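ADP-ribosylating toxin CARDS (Mycoplasma pneumoniae, PDB 4TLV) transfers the ADP-ribosyl group of NAD(+) to multiple target proteins and causes vacuolization and cytopathic damage in mammalian cells as the main virulence factor of its bacterium. Local coordinates at residues 107-113 with 205-211; 231-235 with 248-252; 278-284 with 416-421; 442-448 with 582-588. Residue numbers count along the deposited sequence, not the author numbering.

Contact 1. Residues 107-113 with 205-211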
loop_
_atom_site.group_PDB
_atom_site.type_symbol
_atom_site.label_atom_id
_atom_site.label_comp_id
_atom_site.label_asym_id
_atom_site.label_seq_id
_atom_site.Cartn_x
_atom_site.Cartn_y
_atom_site.Cartn_z
ATOM N N GLN A 107 19.964 18.877 -3.765
ATOM C CA GLN A 107 19.321 19.978 -4.475
ATOM C C GLN A 107 18.235 20.595 -3.624
ATOM O O GLN A 107 17.226 21.089 -4.123
ATOM C CB GLN A 107 18.778 19.486 -5.819
ATOM C CG GLN A 107 19.876 18.887 -6.698
ATOM C CD GLN A 107 19.352 18.118 -7.906
ATOM O OE1 GLN A 107 18.159 18.134 -8.199
ATOM N NE2 GLN A 107 20.254 17.446 -8.616
ATOM N N VAL A 108 18.441 20.569 -2.319
ATOM C CA VAL A 108 17.454 21.114 -1.408
ATOM C C VAL A 108 18.077 22.156 -0.481
ATOM O O VAL A 108 19.191 21.987 0.004
ATOM C CB VAL A 108 16.806 19.995 -0.556
ATOM C CG1 VAL A 108 16.042 20.592 0.626
ATOM C CG2 VAL A 108 15.890 19.114 -1.430
ATOM N N VAL A 109 17.351 23.233 -0.233
ATOM C CA VAL A 109 17.745 24.180 0.797
ATOM C C VAL A 109 16.861 23.980 2.014
ATOM O O VAL A 109 15.638 24.119 1.934
ATOM C CB VAL A 109 17.646 25.633 0.281
ATOM C CG1 VAL A 109 17.646 26.613 1.439
ATOM C CG2 VAL A 109 18.795 25.917 -0.675
ATOM N N PHE A 110 17.465 23.638 3.148
ATOM C CA PHE A 110 16.674 23.420 4.349
ATOM C C PHE A 110 16.447 24.737 5.080
ATOM O O PHE A 110 17.338 25.240 5.769
ATOM C CB PHE A 110 17.321 22.348 5.250
ATOM C CG PHE A 110 17.346 20.977 4.620
ATOM C CD1 PHE A 110 16.245 20.128 4.729
ATOM C CD2 PHE A 110 18.438 20.552 3.891
ATOM C CE1 PHE A 110 16.251 18.877 4.133
ATOM C CE2 PHE A 110 18.453 19.295 3.288
ATOM C CZ PHE A 110 17.351 18.455 3.409
ATOM N N ASP A 111 15.254 25.307 4.908
ATOM C CA ASP A 111 14.878 26.514 5.633
ATOM C C ASP A 111 14.807 26.216 7.119
ATOM O O ASP A 111 15.081 27.072 7.960
ATOM C CB ASP A 111 13.517 27.029 5.162
ATOM C CG ASP A 111 13.548 27.553 3.740
ATOM O OD1 ASP A 111 14.654 27.726 3.187
ATOM O OD2 ASP A 111 12.457 27.793 3.181
ATOM N N SER A 112 14.431 24.983 7.430
ATOM C CA SER A 112 14.296 24.531 8.801
ATOM C C SER A 112 14.539 23.028 8.785
ATOM O O SER A 112 14.248 22.365 7.786
ATOM C CB SER A 112 12.892 24.840 9.323
ATOM O OG SER A 112 12.749 24.455 10.676
ATOM N N GLY A 113 15.092 22.500 9.871
ATOM C CA GLY A 113 15.421 21.085 9.949
ATOM C C GLY A 113 16.588 20.691 9.059
ATOM O O GLY A 113 17.371 21.536 8.623
ATOM N N THR A 205 14.178 23.862 -9.063
ATOM C CA THR A 205 15.439 23.188 -8.709
ATOM C C THR A 205 15.979 23.425 -7.304
ATOM O O THR A 205 16.109 22.471 -6.525
ATOM C CB THR A 205 16.560 23.470 -9.726
ATOM O OG1 THR A 205 16.221 22.871 -10.983
ATOM C CG2 THR A 205 17.883 22.887 -9.228
ATOM N N PRO A 206 16.328 24.682 -6.977
ATOM C CA PRO A 206 16.726 24.898 -5.583
ATOM C C PRO A 206 15.488 24.758 -4.709
ATOM O O PRO A 206 14.877 25.769 -4.363
ATOM C CB PRO A 206 17.216 26.353 -5.571
ATOM C CG PRO A 206 17.355 26.754 -7.020
ATOM C CD PRO A 206 16.358 25.924 -7.767
ATOM N N VAL A 207 15.096 23.531 -4.378
ATOM C CA VAL A 207 13.882 23.342 -3.601
ATOM C C VAL A 207 14.129 23.652 -2.139
ATOM O O VAL A 207 15.061 23.114 -1.532
ATOM C CB VAL A 207 13.330 21.908 -3.720
ATOM C CG1 VAL A 207 12.132 21.739 -2.812
ATOM C CG2 VAL A 207 12.952 21.598 -5.154
ATOM N N HIS A 208 13.286 24.514 -1.582
ATOM C CA HIS A 208 13.336 24.875 -0.176
ATOM C C HIS A 208 12.365 24.029 0.630
ATOM O O HIS A 208 11.186 23.922 0.287
ATOM C CB HIS A 208 12.975 26.349 0.018
ATOM C CG HIS A 208 14.062 27.300 -0.376
ATOM N ND1 HIS A 208 14.825 28.135 0.368
ATOM C CD2 HIS A 208 14.456 27.482 -1.684
ATOM C CE1 HIS A 208 15.666 28.791 -0.497
ATOM N NE2 HIS A 208 15.424 28.378 -1.729
ATOM N N LEU A 209 12.866 23.460 1.723
ATOM C CA LEU A 209 12.073 22.613 2.593
ATOM C C LEU A 209 12.151 23.093 4.038
ATOM O O LEU A 209 13.223 23.482 4.513
ATOM C CB LEU A 209 12.598 21.176 2.483
ATOM C CG LEU A 209 11.741 20.126 1.775
ATOM C CD1 LEU A 209 10.934 20.713 0.645
ATOM C CD2 LEU A 209 12.591 18.918 1.311
ATOM N N SER A 210 11.009 23.082 4.725
ATOM C CA SER A 210 10.956 23.309 6.159
ATOM C C SER A 210 10.482 22.037 6.847
ATOM O O SER A 210 9.290 21.732 6.840
ATOM C CB SER A 210 9.999 24.447 6.504
ATOM O OG SER A 210 10.416 25.659 5.902
ATOM N N ILE A 211 11.416 21.308 7.443
ATOM C CA ILE A 211 11.109 20.056 8.125
ATOM C C ILE A 211 10.746 20.318 9.575
ATOM O O ILE A 211 11.535 20.910 10.310
ATOM C CB ILE A 211 12.322 19.106 8.092
ATOM C CG1 ILE A 211 12.974 19.119 6.706
ATOM C CG2 ILE A 211 11.917 17.700 8.534
ATOM C CD1 ILE A 211 12.061 18.632 5.566
HETATM O O HOH W 1 12.179 22.700 12.398
#
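Strands far apart in sequence can pair in parallel, as in the two-stranded sheet of 108-110, in the mART domain, with 207-210, which straddles that domain's end. Q107 O accepts a long bond from V207 N, 3.3 Å, just after the inverse gamma turn centred on P206. V108 faces the same side as V207 and L209, its CG1 3.9 Å from L209 CD2; helix 92-104 covers V108 and F110. V109 carries the tightest rung, V109 N to V207 O at 2.6 Å, and V109 O accepts L209 N at 2.9 Å. F110 lays CD1 4.0 Å from I211 CG1, at the ring edge. At D111 the chain turns a corner and the register slips by one, a beta bulge: L209 O takes D111 N at 2.8 Å, with S112 N a weak second donor. S112 O then receives I211 N at 3.0 Å. On the exposed face, V109 CB lies over the H208 ring, a CH-pi contact 3.8 Å from the centroid, while H208 ND1 donates to D111 OD1 at 2.9 Å.

Contact 2. Residues 231-235 with 248-252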
loop_
_atom_site.group_PDB
_atom_site.type_symbol
_atom_site.label_atom_id
_atom_site.label_comp_id
_atom_site.label_asym_id
_atom_site.label_seq_id
_atom_site.Cartn_x
_atom_site.Cartn_y
_atom_site.Cartn_z
ATOM N N ALA A 231 -8.209 11.095 10.168
ATOM C CA ALA A 231 -8.975 10.739 11.379
ATOM C C ALA A 231 -9.853 11.867 11.942
ATOM O O ALA A 231 -10.786 11.602 12.714
ATOM C CB ALA A 231 -8.051 10.227 12.452
ATOM N N CYS A 232 -9.536 13.113 11.587
ATOM C CA CYS A 232 -10.303 14.268 12.067
ATOM C C CYS A 232 -10.779 15.089 10.872
ATOM O O CYS A 232 -10.363 16.232 10.708
ATOM C CB CYS A 232 -9.438 15.160 12.961
ATOM S SG CYS A 232 -8.302 14.319 14.077
ATOM N N PRO A 233 -11.655 14.507 10.036
ATOM C CA PRO A 233 -11.994 15.107 8.737
ATOM C C PRO A 233 -12.728 16.433 8.878
ATOM O O PRO A 233 -12.768 17.188 7.919
ATOM C CB PRO A 233 -12.932 14.088 8.082
ATOM C CG PRO A 233 -13.292 13.097 9.149
ATOM C CD PRO A 233 -12.341 13.227 10.289
ATOM N N ASP A 234 -13.276 16.709 10.056
ATOM C CA ASP A 234 -14.038 17.935 10.258
ATOM C C ASP A 234 -13.528 18.773 11.428
ATOM O O ASP A 234 -14.282 19.488 12.086
ATOM C CB ASP A 234 -15.510 17.585 10.397
ATOM C CG ASP A 234 -16.007 16.832 9.192
ATOM O OD1 ASP A 234 -16.119 17.468 8.136
ATOM O OD2 ASP A 234 -16.213 15.609 9.283
ATOM N N TRP A 235 -12.227 18.684 11.651
ATOM C CA TRP A 235 -11.532 19.458 12.666
ATOM C C TRP A 235 -11.924 20.940 12.641
ATOM O O TRP A 235 -11.943 21.557 11.582
ATOM C CB TRP A 235 -10.030 19.331 12.427
ATOM C CG TRP A 235 -9.189 20.096 13.379
ATOM C CD1 TRP A 235 -8.841 21.409 13.290
ATOM C CD2 TRP A 235 -8.569 19.589 14.558
ATOM N NE1 TRP A 235 -8.040 21.755 14.348
ATOM C CE2 TRP A 235 -7.855 20.653 15.141
ATOM C CE3 TRP A 235 -8.533 18.333 15.171
ATOM C CZ2 TRP A 235 -7.123 20.505 16.311
ATOM C CZ3 TRP A 235 -7.803 18.185 16.337
ATOM C CH2 TRP A 235 -7.105 19.265 16.894
ATOM N N LYS A 248 -13.671 15.247 18.473
ATOM C CA LYS A 248 -14.401 14.907 17.252
ATOM C C LYS A 248 -13.622 13.953 16.326
ATOM O O LYS A 248 -14.146 13.506 15.304
ATOM C CB LYS A 248 -14.772 16.176 16.479
ATOM C CG LYS A 248 -15.654 17.158 17.247
ATOM C CD LYS A 248 -17.108 16.718 17.263
ATOM C CE LYS A 248 -18.002 17.825 17.815
ATOM N NZ LYS A 248 -19.455 17.542 17.620
ATOM N N CYS A 249 -12.375 13.661 16.679
ATOM C CA CYS A 249 -11.559 12.728 15.903
ATOM C C CYS A 249 -12.037 11.298 16.099
ATOM O O CYS A 249 -12.457 10.907 17.197
ATOM C CB CYS A 249 -10.083 12.826 16.296
ATOM S SG CYS A 249 -9.292 14.414 15.868
ATOM N N ILE A 250 -11.957 10.509 15.039
ATOM C CA ILE A 250 -12.294 9.099 15.130
ATOM C C ILE A 250 -11.019 8.252 15.223
ATOM O O ILE A 250 -10.358 7.991 14.218
ATOM C CB ILE A 250 -13.188 8.686 13.959
ATOM C CG1 ILE A 250 -14.519 9.449 14.054
ATOM C CG2 ILE A 250 -13.434 7.168 13.975
ATOM C CD1 ILE A 250 -15.442 9.189 12.917
ATOM N N ALA A 251 -10.687 7.835 16.443
ATOM C CA ALA A 251 -9.435 7.139 16.735
ATOM C C ALA A 251 -9.477 6.689 18.193
ATOM O O ALA A 251 -10.262 7.239 18.976
ATOM C CB ALA A 251 -8.254 8.071 16.516
ATOM N N GLU A 252 -8.646 5.709 18.555
ATOM C CA GLU A 252 -8.542 5.299 19.956
ATOM C C GLU A 252 -7.929 6.434 20.756
ATOM O O GLU A 252 -8.291 6.656 21.920
ATOM C CB GLU A 252 -7.690 4.034 20.123
ATOM C CG GLU A 252 -8.231 2.792 19.411
ATOM C CD GLU A 252 -7.600 1.494 19.944
ATOM O OE1 GLU A 252 -6.816 1.548 20.926
ATOM O OE2 GLU A 252 -7.907 0.418 19.392
HETATM O O HOH W 2 -13.541 15.536 12.720
#
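W235 brings the edge of its indole against the disulfide, with CE3 4.1 Å from C249 SG; the sulfur lies in the plane of the six-membered ring, 5.2 Å from its centroid, so this is an edge-on sulfur-aromatic contact. The bond it borders joins C232 SG to C249 SG at 2.0 Å with a chi3 of 103°, not far from the 90° or so that a relaxed disulfide prefers. C232 is the first residue to leave helical geometry after helix 228-231, and C249 belongs to a loop, so the cross-link ties a helix end to irregular chain within the region inferred to form the NAD(+)-binding pocket. A backbone hydrogen bond runs beside it: I250 N donates to A231 O at 2.8 Å, and C249 CA approaches the same oxygen. Water extends the join, accepting from D234 N at 2.9 Å and donating weakly to K248 O at 3.3 Å. Outside the pair, W235 meets F44 edge-to-face, and A231 packs on strand 214-219. The toxin was crystallised in nicked form; if the nick falls in the loop between the cysteines, the covalent disulfide would keep the ends joined, and reduction would remove that tie.

Contact 3. Residues 278-284 with 416-421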
loop_
_atom_site.group_PDB
_atom_site.type_symbol
_atom_site.label_atom_id
_atom_site.label_comp_id
_atom_site.label_asym_id
_atom_site.label_seq_id
_atom_site.Cartn_x
_atom_site.Cartn_y
_atom_site.Cartn_z
ATOM N N TYR A 278 -11.375 -19.747 9.505
ATOM C CA TYR A 278 -12.394 -20.761 9.215
ATOM C C TYR A 278 -13.415 -20.262 8.210
ATOM O O TYR A 278 -13.970 -19.183 8.371
ATOM C CB TYR A 278 -13.146 -21.127 10.494
ATOM C CG TYR A 278 -12.344 -21.916 11.494
ATOM C CD1 TYR A 278 -11.396 -21.299 12.296
ATOM C CD2 TYR A 278 -12.554 -23.275 11.651
ATOM C CE1 TYR A 278 -10.671 -22.019 13.221
ATOM C CE2 TYR A 278 -11.840 -24.012 12.578
ATOM C CZ TYR A 278 -10.895 -23.380 13.356
ATOM O OH TYR A 278 -10.188 -24.110 14.269
ATOM N N LEU A 279 -13.673 -21.067 7.183
ATOM C CA LEU A 279 -14.648 -20.728 6.163
ATOM C C LEU A 279 -15.740 -21.794 6.089
ATOM O O LEU A 279 -15.503 -22.960 6.400
ATOM C CB LEU A 279 -13.960 -20.584 4.804
ATOM C CG LEU A 279 -12.852 -19.530 4.809
ATOM C CD1 LEU A 279 -11.522 -20.201 4.577
ATOM C CD2 LEU A 279 -13.105 -18.435 3.790
ATOM N N ARG A 280 -16.927 -21.384 5.667
ATOM C CA ARG A 280 -18.058 -22.299 5.542
ATOM C C ARG A 280 -18.684 -22.174 4.155
ATOM O O ARG A 280 -18.863 -21.069 3.634
ATOM C CB ARG A 280 -19.087 -22.031 6.649
ATOM C CG ARG A 280 -20.250 -23.020 6.703
ATOM C CD ARG A 280 -20.995 -22.902 8.033
ATOM N NE ARG A 280 -20.169 -23.369 9.142
ATOM C CZ ARG A 280 -20.395 -23.093 10.424
ATOM N NH1 ARG A 280 -21.432 -22.336 10.775
ATOM N NH2 ARG A 280 -19.579 -23.576 11.352
ATOM N N GLY A 281 -18.966 -23.321 3.543
ATOM C CA GLY A 281 -19.607 -23.357 2.243
ATOM C C GLY A 281 -21.062 -23.003 2.424
ATOM O O GLY A 281 -21.705 -23.482 3.351
ATOM N N ILE A 282 -21.573 -22.157 1.538
ATOM C CA ILE A 282 -22.905 -21.580 1.686
ATOM C C ILE A 282 -24.036 -22.605 1.649
ATOM O O ILE A 282 -24.977 -22.531 2.441
ATOM C CB ILE A 282 -23.152 -20.506 0.619
ATOM C CG1 ILE A 282 -22.317 -19.275 0.952
ATOM C CG2 ILE A 282 -24.623 -20.133 0.565
ATOM C CD1 ILE A 282 -22.418 -18.895 2.405
ATOM N N LYS A 283 -23.941 -23.562 0.737
ATOM C CA LYS A 283 -24.996 -24.559 0.583
ATOM C C LYS A 283 -24.717 -25.829 1.392
ATOM O O LYS A 283 -25.556 -26.263 2.186
ATOM C CB LYS A 283 -25.217 -24.886 -0.898
ATOM C CG LYS A 283 -26.517 -25.631 -1.176
ATOM C CD LYS A 283 -26.843 -25.650 -2.662
ATOM C CE LYS A 283 -28.171 -26.349 -2.927
ATOM N NZ LYS A 283 -28.481 -26.442 -4.385
ATOM N N THR A 284 -23.536 -26.411 1.199
ATOM C CA THR A 284 -23.164 -27.640 1.890
ATOM C C THR A 284 -23.042 -27.424 3.391
ATOM O O THR A 284 -23.162 -28.363 4.170
ATOM C CB THR A 284 -21.813 -28.178 1.400
ATOM O OG1 THR A 284 -20.763 -27.304 1.841
ATOM C CG2 THR A 284 -21.787 -28.288 -0.114
ATOM N N GLU A 416 -18.929 -23.764 -4.903
ATOM C CA GLU A 416 -19.813 -23.022 -4.020
ATOM C C GLU A 416 -19.013 -22.016 -3.211
ATOM O O GLU A 416 -17.847 -22.255 -2.896
ATOM C CB GLU A 416 -20.567 -23.952 -3.080
ATOM C CG GLU A 416 -19.771 -24.354 -1.865
ATOM C CD GLU A 416 -20.621 -25.031 -0.821
ATOM O OE1 GLU A 416 -21.864 -24.922 -0.901
ATOM O OE2 GLU A 416 -20.046 -25.668 0.082
ATOM N N GLU A 417 -19.650 -20.906 -2.864
ATOM C CA GLU A 417 -18.961 -19.840 -2.156
ATOM C C GLU A 417 -18.658 -20.204 -0.705
ATOM O O GLU A 417 -19.432 -20.887 -0.040
ATOM C CB GLU A 417 -19.735 -18.517 -2.231
ATOM C CG GLU A 417 -18.945 -17.336 -1.625
ATOM C CD GLU A 417 -19.753 -16.050 -1.477
ATOM O OE1 GLU A 417 -20.921 -15.998 -1.935
ATOM O OE2 GLU A 417 -19.203 -15.081 -0.900
ATOM N N LEU A 418 -17.503 -19.743 -0.244
ATOM C CA LEU A 418 -17.060 -19.891 1.131
ATOM C C LEU A 418 -17.030 -18.513 1.755
ATOM O O LEU A 418 -16.548 -17.559 1.143
ATOM C CB LEU A 418 -15.642 -20.433 1.157
ATOM C CG LEU A 418 -15.414 -21.820 0.578
ATOM C CD1 LEU A 418 -13.951 -21.979 0.243
ATOM C CD2 LEU A 418 -15.865 -22.847 1.596
ATOM N N GLN A 419 -17.535 -18.407 2.971
ATOM C CA GLN A 419 -17.524 -17.145 3.681
ATOM C C GLN A 419 -16.870 -17.367 5.033
ATOM O O GLN A 419 -16.968 -18.447 5.614
ATOM C CB GLN A 419 -18.947 -16.587 3.826
ATOM C CG GLN A 419 -19.576 -16.226 2.471
ATOM C CD GLN A 419 -20.934 -15.551 2.585
ATOM O OE1 GLN A 419 -21.540 -15.530 3.651
ATOM N NE2 GLN A 419 -21.414 -14.996 1.472
ATOM N N ILE A 420 -16.172 -16.353 5.519
ATOM C CA ILE A 420 -15.534 -16.467 6.819
ATOM C C ILE A 420 -16.598 -16.448 7.896
ATOM O O ILE A 420 -17.496 -15.626 7.870
ATOM C CB ILE A 420 -14.537 -15.325 7.063
ATOM C CG1 ILE A 420 -13.432 -15.406 6.000
ATOM C CG2 ILE A 420 -13.964 -15.428 8.487
ATOM C CD1 ILE A 420 -12.259 -14.507 6.245
ATOM N N ILE A 421 -16.492 -17.361 8.851
ATOM C CA ILE A 421 -17.427 -17.368 9.962
ATOM C C ILE A 421 -16.691 -16.980 11.238
ATOM O O ILE A 421 -15.624 -17.511 11.539
ATOM C CB ILE A 421 -18.123 -18.738 10.114
ATOM C CG1 ILE A 421 -17.084 -19.836 10.328
ATOM C CG2 ILE A 421 -18.960 -19.024 8.870
ATOM C CD1 ILE A 421 -17.668 -21.218 10.665
#
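E416 shows how one carboxylate can satisfy a turning backbone. Its OE1 accepts K283 N at 3.0 Å and T284 N at 3.1 Å, while T284 OG1 donates to E416 OE2 at 2.5 Å; W392 supplies another hydrogen bond to OE2. G281 makes room for the carboxylate, since a CB there would clash with E416 OE2. Next along, I282 N finds E417 O at 2.9 Å. The pairing belongs to the D2 beta-trefoil, in which strand 278-281 runs antiparallel to strand 415-421 and so joins the domain's first strand to a late one. R280 and Q419 form the hydrogen-bonded pair, R280 N to Q419 O at 2.9 Å and Q419 N to R280 O at 3.0 Å, and I421 N reaches Y278 O at 3.1 Å. L279 and I420 share the opposite face, with L279 CD2 3.8 Å from I420 CG1. Outside the pair, R280 NE bonds to T287 OG1 and E417 forms a salt bridge with R377.

Contact 4. Residues 442-448 with 582-588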
loop_
_atom_site.group_PDB
_atom_site.type_symbol
_atom_site.label_atom_id
_atom_site.label_comp_id
_atom_site.label_asym_id
_atom_site.label_seq_id
_atom_site.Cartn_x
_atom_site.Cartn_y
_atom_site.Cartn_z
ATOM N N VAL A 442 8.007 -3.307 -2.116
ATOM C CA VAL A 442 7.378 -2.897 -3.380
ATOM C C VAL A 442 7.912 -3.769 -4.505
ATOM O O VAL A 442 9.126 -3.982 -4.602
ATOM C CB VAL A 442 7.699 -1.422 -3.761
ATOM C CG1 VAL A 442 6.976 -1.039 -5.064
ATOM C CG2 VAL A 442 7.310 -0.480 -2.635
ATOM N N ASP A 443 7.014 -4.312 -5.320
ATOM C CA ASP A 443 7.426 -5.046 -6.523
ATOM C C ASP A 443 7.847 -4.022 -7.569
ATOM O O ASP A 443 7.015 -3.251 -8.054
ATOM C CB ASP A 443 6.270 -5.912 -7.037
ATOM C CG ASP A 443 6.673 -6.822 -8.215
ATOM O OD1 ASP A 443 7.734 -6.608 -8.830
ATOM O OD2 ASP A 443 5.906 -7.759 -8.527
ATOM N N VAL A 444 9.144 -3.957 -7.864
ATOM C CA VAL A 444 9.641 -2.944 -8.797
ATOM C C VAL A 444 9.961 -3.541 -10.170
ATOM O O VAL A 444 10.093 -2.811 -11.154
ATOM C CB VAL A 444 10.849 -2.155 -8.226
ATOM C CG1 VAL A 444 10.407 -1.265 -7.049
ATOM C CG2 VAL A 444 11.982 -3.110 -7.795
ATOM N N GLN A 445 10.068 -4.869 -10.242
ATOM C CA GLN A 445 10.146 -5.521 -11.538
ATOM C C GLN A 445 11.207 -4.869 -12.463
ATOM O O GLN A 445 10.935 -4.604 -13.637
ATOM C CB GLN A 445 8.764 -5.468 -12.182
ATOM C CG GLN A 445 8.508 -6.484 -13.273
ATOM C CD GLN A 445 7.051 -6.518 -13.729
ATOM O OE1 GLN A 445 6.308 -5.545 -13.570
ATOM N NE2 GLN A 445 6.642 -7.646 -14.311
ATOM N N LEU A 446 12.404 -4.615 -11.936
ATOM C CA LEU A 446 13.420 -3.850 -12.684
ATOM C C LEU A 446 13.814 -4.551 -13.966
ATOM O O LEU A 446 13.925 -5.768 -14.004
ATOM C CB LEU A 446 14.677 -3.598 -11.856
ATOM C CG LEU A 446 14.472 -2.952 -10.482
ATOM C CD1 LEU A 446 15.817 -2.727 -9.830
ATOM C CD2 LEU A 446 13.671 -1.638 -10.599
ATOM N N GLY A 447 14.043 -3.772 -15.014
ATOM C CA GLY A 447 14.502 -4.339 -16.270
ATOM C C GLY A 447 15.075 -3.245 -17.144
ATOM O O GLY A 447 15.244 -2.115 -16.707
ATOM N N TRP A 448 15.393 -3.591 -18.379
ATOM C CA TRP A 448 15.738 -2.576 -19.351
ATOM C C TRP A 448 15.167 -2.945 -20.704
ATOM O O TRP A 448 14.700 -4.070 -20.899
ATOM C CB TRP A 448 17.242 -2.269 -19.380
ATOM C CG TRP A 448 18.186 -3.404 -19.730
ATOM C CD1 TRP A 448 18.622 -4.399 -18.894
ATOM C CD2 TRP A 448 18.861 -3.611 -20.985
ATOM N NE1 TRP A 448 19.516 -5.221 -19.558
ATOM C CE2 TRP A 448 19.678 -4.758 -20.840
ATOM C CE3 TRP A 448 18.855 -2.930 -22.214
ATOM C CZ2 TRP A 448 20.473 -5.251 -21.883
ATOM C CZ3 TRP A 448 19.650 -3.422 -23.253
ATOM C CH2 TRP A 448 20.447 -4.572 -23.078
ATOM N N ILE A 582 16.223 2.676 -16.445
ATOM C CA ILE A 582 15.812 1.388 -15.907
ATOM C C ILE A 582 14.281 1.306 -15.912
ATOM O O ILE A 582 13.612 2.252 -15.493
ATOM C CB ILE A 582 16.344 1.183 -14.460
ATOM C CG1 ILE A 582 17.834 1.557 -14.343
ATOM C CG2 ILE A 582 16.055 -0.259 -13.956
ATOM C CD1 ILE A 582 18.756 0.774 -15.326
ATOM N N LEU A 583 13.721 0.195 -16.391
ATOM C CA LEU A 583 12.274 -0.006 -16.315
ATOM C C LEU A 583 11.877 -0.299 -14.871
ATOM O O LEU A 583 12.512 -1.130 -14.214
ATOM C CB LEU A 583 11.833 -1.190 -17.180
ATOM C CG LEU A 583 11.908 -1.045 -18.699
ATOM C CD1 LEU A 583 11.729 -2.408 -19.358
ATOM C CD2 LEU A 583 10.825 -0.089 -19.156
ATOM N N VAL A 584 10.812 0.352 -14.404
ATOM C CA VAL A 584 10.257 0.116 -13.068
ATOM C C VAL A 584 8.734 -0.027 -13.174
ATOM O O VAL A 584 8.085 0.702 -13.930
ATOM C CB VAL A 584 10.569 1.286 -12.101
ATOM C CG1 VAL A 584 10.377 0.839 -10.637
ATOM C CG2 VAL A 584 12.002 1.801 -12.298
ATOM N N LYS A 585 8.166 -0.956 -12.411
ATOM C CA LYS A 585 6.736 -1.233 -12.490
ATOM C C LYS A 585 5.907 0.054 -12.323
ATOM O O LYS A 585 6.114 0.819 -11.385
ATOM C CB LYS A 585 6.355 -2.276 -11.429
ATOM C CG LYS A 585 4.857 -2.659 -11.378
ATOM C CD LYS A 585 4.657 -3.927 -10.515
ATOM C CE LYS A 585 3.192 -4.159 -10.140
ATOM N NZ LYS A 585 2.339 -4.248 -11.354
ATOM N N ASP A 586 4.977 0.290 -13.229
ATOM C CA ASP A 586 4.126 1.477 -13.135
ATOM C C ASP A 586 3.455 1.535 -11.780
ATOM O O ASP A 586 2.866 0.546 -11.356
ATOM C CB ASP A 586 3.022 1.439 -14.186
ATOM C CG ASP A 586 3.394 2.178 -15.441
ATOM O OD1 ASP A 586 4.091 1.581 -16.287
ATOM O OD2 ASP A 586 2.982 3.353 -15.580
ATOM N N GLY A 587 3.523 2.696 -11.128
ATOM C CA GLY A 587 2.854 2.912 -9.849
ATOM C C GLY A 587 3.647 2.510 -8.621
ATOM O O GLY A 587 3.152 2.607 -7.502
ATOM N N PHE A 588 4.879 2.050 -8.820
ATOM C CA PHE A 588 5.710 1.580 -7.725
ATOM C C PHE A 588 5.939 2.680 -6.679
ATOM O O PHE A 588 6.175 2.378 -5.523
ATOM C CB PHE A 588 7.067 1.090 -8.241
ATOM C CG PHE A 588 8.033 2.207 -8.521
ATOM C CD1 PHE A 588 7.909 2.973 -9.678
ATOM C CD2 PHE A 588 9.031 2.515 -7.613
ATOM C CE1 PHE A 588 8.793 4.020 -9.931
ATOM C CE2 PHE A 588 9.908 3.561 -7.849
ATOM C CZ PHE A 588 9.795 4.313 -9.000
#
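In the beta-trefoil of the D3 domain, the chain running on from the first strand meets the end of the last: residues 442-448 and 582-588 come together with 133 residues between them. Backbone hydrogen bonding is sparse. G447 and L583 form a single antiparallel, hydrogen-bonded bridge: L583 N donates to G447 O at 2.8 Å, and G447 N to L583 O at 3.2 Å. A third bond, K585 N to V444 O at 3.0 Å, holds the chains together beyond a local excursion at Q445, whose phi and psi are both positive. Two CA-H...O contacts accompany these, L446 CA to L583 O at 3.3 Å and V584 CA to V444 O at 3.5 Å.

Apolar contacts fill in the rest. V444 CB lies 3.9 Å from V584 CG1, L446 CD2 is 4.1 Å from the same V584 CG1, and L446 CB sits 4.2 Å from I582 CG2. F528 of strand 526-529 covers V444, L446 and V584, and its ring also meets that of F588. Polar side chains find partners elsewhere: D443 bonds to the backbone of G471, Q445 to T468 and W448 to S463.

A type II turn from K585 to F588, with G587 at positive phi and F588 N bonded to K585 O at 3.1 Å, redirects the chain, so that F588 CB comes 3.8 Å from V442 CG1.

The four contacts follow one another along the chain without touching, and sample its architecture from enzyme to C-terminal domain. Contact 1 lies at the end of the mART domain, its second segment continuing into the region inferred to form the NAD(+)-binding pocket; contact 2 lies wholly within that region, yet the centres of the two are 31 Å apart. Contacts 3 and 4 each join the N-terminal part of a beta-trefoil to its C-terminal part, in D2 and D3 respectively, and are 38 Å apart between centres. The longest separation, 56 Å between centres, sets contact 1 and contact 3 on opposite sides of the chain's centre. Contact 4 nevertheless approaches contact 1 to about 16 Å between nearest atoms.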